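Local coordinates for PTS system, cellobiose-specific IIA component (Bacillus anthracis, PDB 3K1S), which probably relays a phosphoryl group from HPr to the sugar-specific IIB component during cellobiose uptake, at residues 45-49 against 92-96. Numbering follows the deposited sequence.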
HETATM    1  N   MSE A  45       4.790  -0.985 -17.994  1.00 26.21           N
HETATM    2  CA  MSE A  45       3.942  -1.865 -17.187  1.00 27.68           C
HETATM    3  C   MSE A  45       4.357  -3.334 -17.314  1.00 26.78           C
HETATM    4  O   MSE A  45       4.345  -4.080 -16.329  1.00 27.43           O
HETATM    5  CB  MSE A  45       2.462  -1.680 -17.542  1.00 27.45           C
HETATM    6  CG  MSE A  45       1.886  -0.356 -17.046  1.00 34.04           C
HETATM    7 SE   MSE A  45       1.948  -0.190 -15.084  1.00 41.72          SE
HETATM    8  CE  MSE A  45       0.519  -1.471 -14.674  1.00 26.97           C
ATOM      9  N   VAL A  46       4.730  -3.742 -18.523  1.00 26.22           N
ATOM     10  CA  VAL A  46       5.252  -5.086 -18.758  1.00 26.13           C
ATOM     11  C   VAL A  46       6.502  -5.314 -17.908  1.00 25.91           C
ATOM     12  O   VAL A  46       6.660  -6.367 -17.289  1.00 26.62           O
ATOM     13  CB  VAL A  46       5.573  -5.333 -20.259  1.00 28.79           C
ATOM     14  CG1 VAL A  46       6.424  -6.589 -20.434  1.00 27.49           C
ATOM     15  CG2 VAL A  46       4.286  -5.439 -21.080  1.00 24.61           C
ATOM     16  N   LYS A  47       7.382  -4.317 -17.873  1.00 25.82           N
ATOM     17  CA  LYS A  47       8.617  -4.422 -17.104  1.00 24.39           C
ATOM     18  C   LYS A  47       8.339  -4.416 -15.606  1.00 22.77           C
ATOM     19  O   LYS A  47       9.007  -5.112 -14.846  1.00 21.98           O
ATOM     20  CB  LYS A  47       9.597  -3.317 -17.490  1.00 25.58           C
ATOM     21  CG  LYS A  47      10.230  -3.539 -18.852  1.00 27.29           C
ATOM     22  CD  LYS A  47      11.010  -2.323 -19.296  1.00 32.96           C
ATOM     23  CE  LYS A  47      11.447  -2.455 -20.743  1.00 34.12           C
ATOM     24  NZ  LYS A  47      12.402  -1.362 -21.089  1.00 47.27           N
ATOM     25  N   ALA A  48       7.341  -3.641 -15.196  1.00 21.30           N
ATOM     26  CA  ALA A  48       6.880  -3.657 -13.819  1.00 22.74           C
ATOM     27  C   ALA A  48       6.522  -5.083 -13.429  1.00 23.04           C
ATOM     28  O   ALA A  48       7.032  -5.607 -12.439  1.00 26.58           O
ATOM     29  CB  ALA A  48       5.689  -2.733 -13.643  1.00 20.17           C
ATOM     30  N   LYS A  49       5.666  -5.713 -14.234  1.00 24.88           N
ATOM     31  CA  LYS A  49       5.219  -7.078 -13.991  1.00 25.08           C
ATOM     32  C   LYS A  49       6.396  -8.035 -13.858  1.00 24.76           C
ATOM     33  O   LYS A  49       6.441  -8.845 -12.923  1.00 24.97           O
ATOM     34  CB  LYS A  49       4.268  -7.545 -15.104  1.00 26.14           C
ATOM     35  CG  LYS A  49       3.778  -8.994 -14.978  1.00 30.68           C
ATOM     36  CD  LYS A  49       3.450  -9.396 -13.529  1.00 48.43           C
ATOM     37  CE  LYS A  49       2.141  -8.793 -13.031  1.00 52.26           C
ATOM     38  NZ  LYS A  49       1.916  -9.096 -11.590  1.00 56.85           N
ATOM     39  N   LYS A  92       1.592  -0.925  -8.928  1.00 22.09           N
ATOM     40  CA  LYS A  92       1.399  -1.416 -10.283  1.00 23.68           C
ATOM     41  C   LYS A  92      -0.090  -1.544 -10.610  1.00 25.89           C
ATOM     42  O   LYS A  92      -0.545  -1.088 -11.664  1.00 27.16           O
ATOM     43  CB  LYS A  92       2.112  -2.755 -10.485  1.00 23.57           C
ATOM     44  CG  LYS A  92       1.946  -3.343 -11.880  1.00 27.40           C
ATOM     45  CD  LYS A  92       2.549  -4.736 -11.958  1.00 33.51           C
ATOM     46  CE  LYS A  92       2.100  -5.465 -13.208  1.00 37.86           C
ATOM     47  NZ  LYS A  92       0.656  -5.833 -13.153  1.00 48.59           N
ATOM     48  N   GLU A  93      -0.842  -2.155  -9.696  1.00 25.24           N
ATOM     49  CA  GLU A  93      -2.268  -2.386  -9.894  1.00 26.93           C
ATOM     50  C   GLU A  93      -3.043  -1.082 -10.069  1.00 27.14           C
ATOM     51  O   GLU A  93      -3.958  -1.005 -10.887  1.00 30.00           O
ATOM     52  CB  GLU A  93      -2.851  -3.211  -8.738  1.00 27.69           C
ATOM     53  CG  GLU A  93      -4.295  -3.647  -8.957  1.00 31.86           C
ATOM     54  CD  GLU A  93      -4.769  -4.711  -7.977  1.00 36.45           C
ATOM     55  OE1 GLU A  93      -4.187  -4.832  -6.877  1.00 33.67           O
ATOM     56  OE2 GLU A  93      -5.740  -5.425  -8.314  1.00 41.20           O
ATOM     57  N   LEU A  94      -2.687  -0.062  -9.299  1.00 26.91           N
ATOM     58  CA  LEU A  94      -3.390   1.217  -9.397  1.00 27.68           C
ATOM     59  C   LEU A  94      -2.895   2.078 -10.559  1.00 27.57           C
ATOM     60  O   LEU A  94      -3.680   2.801 -11.181  1.00 28.12           O
ATOM     61  CB  LEU A  94      -3.338   1.972  -8.071  1.00 25.62           C
ATOM     62  CG  LEU A  94      -4.070   1.254  -6.928  1.00 27.98           C
ATOM     63  CD1 LEU A  94      -3.864   1.985  -5.613  1.00 22.77           C
ATOM     64  CD2 LEU A  94      -5.568   1.085  -7.232  1.00 27.47           C
ATOM     65  N   ALA A  95      -1.602   1.982 -10.856  1.00 23.94           N
ATOM     66  CA  ALA A  95      -1.018   2.701 -11.979  1.00 23.88           C
ATOM     67  C   ALA A  95      -1.666   2.258 -13.294  1.00 24.81           C
ATOM     68  O   ALA A  95      -1.883   3.074 -14.190  1.00 27.44           O
ATOM     69  CB  ALA A  95       0.487   2.502 -12.015  1.00 21.96           C
ATOM     70  N   ALA A  96      -1.963   0.964 -13.400  1.00 25.24           N
ATOM     71  CA  ALA A  96      -2.768   0.426 -14.497  1.00 25.42           C
ATOM     72  C   ALA A  96      -4.076   1.197 -14.644  1.00 26.52           C
ATOM     73  O   ALA A  96      -4.530   1.472 -15.763  1.00 27.68           O
ATOM     74  CB  ALA A  96      -3.058  -1.054 -14.268  1.00 25.93           C
TER
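The backbone carbonyl oxygen of Lys92 is met across the contact by the methyl end of the selenomethionine Met45, whose CE abuts Lys92 O at 3.2 Å in a close van der Waals contact; the oxygen's hydrogen bond is the helical one from Ala96, with Ala96 N 3.0 Å from Lys92 O. Bends at both chi2 and chi3 of Met45 bring its methyl in toward helix 76-108, so that the selenium faces the methyl of Ala95 and CE drops between the CG of Lys92 and the CB of Ala96, 3.6 Å from the latter. Lys92 is the largest contributor from helix 76-108. Extended as far as CE, its chain runs across to helix 38-67, passing Ala48 CB, 4.1 Å from Lys92 CD, before chi4 (-70°) turns the ammonium aside. The chain of Lys49, itself bent at chi2 and chi3, crosses that of Lys92 at about a right angle; Lys49 CB packs 3.6 Å from Lys92 CE. The two ammonium groups, NZ to NZ, stand 3.8 Å apart, probably at some electrostatic cost. Alanines facing Met45 and Lys92, with the two lysines crossing at the margin, thus join helices 38-67 and 76-108 of the three-helix bundle; here the axes of 45-49 and 92-96 run nearly antiparallel (163°) and come within 11.0 Å. Helix 10-34 completes the packing through Ala29 against Met45 and Phe25 against Ala48, while Leu94 meets Leu94 of both other subunits in the trimer.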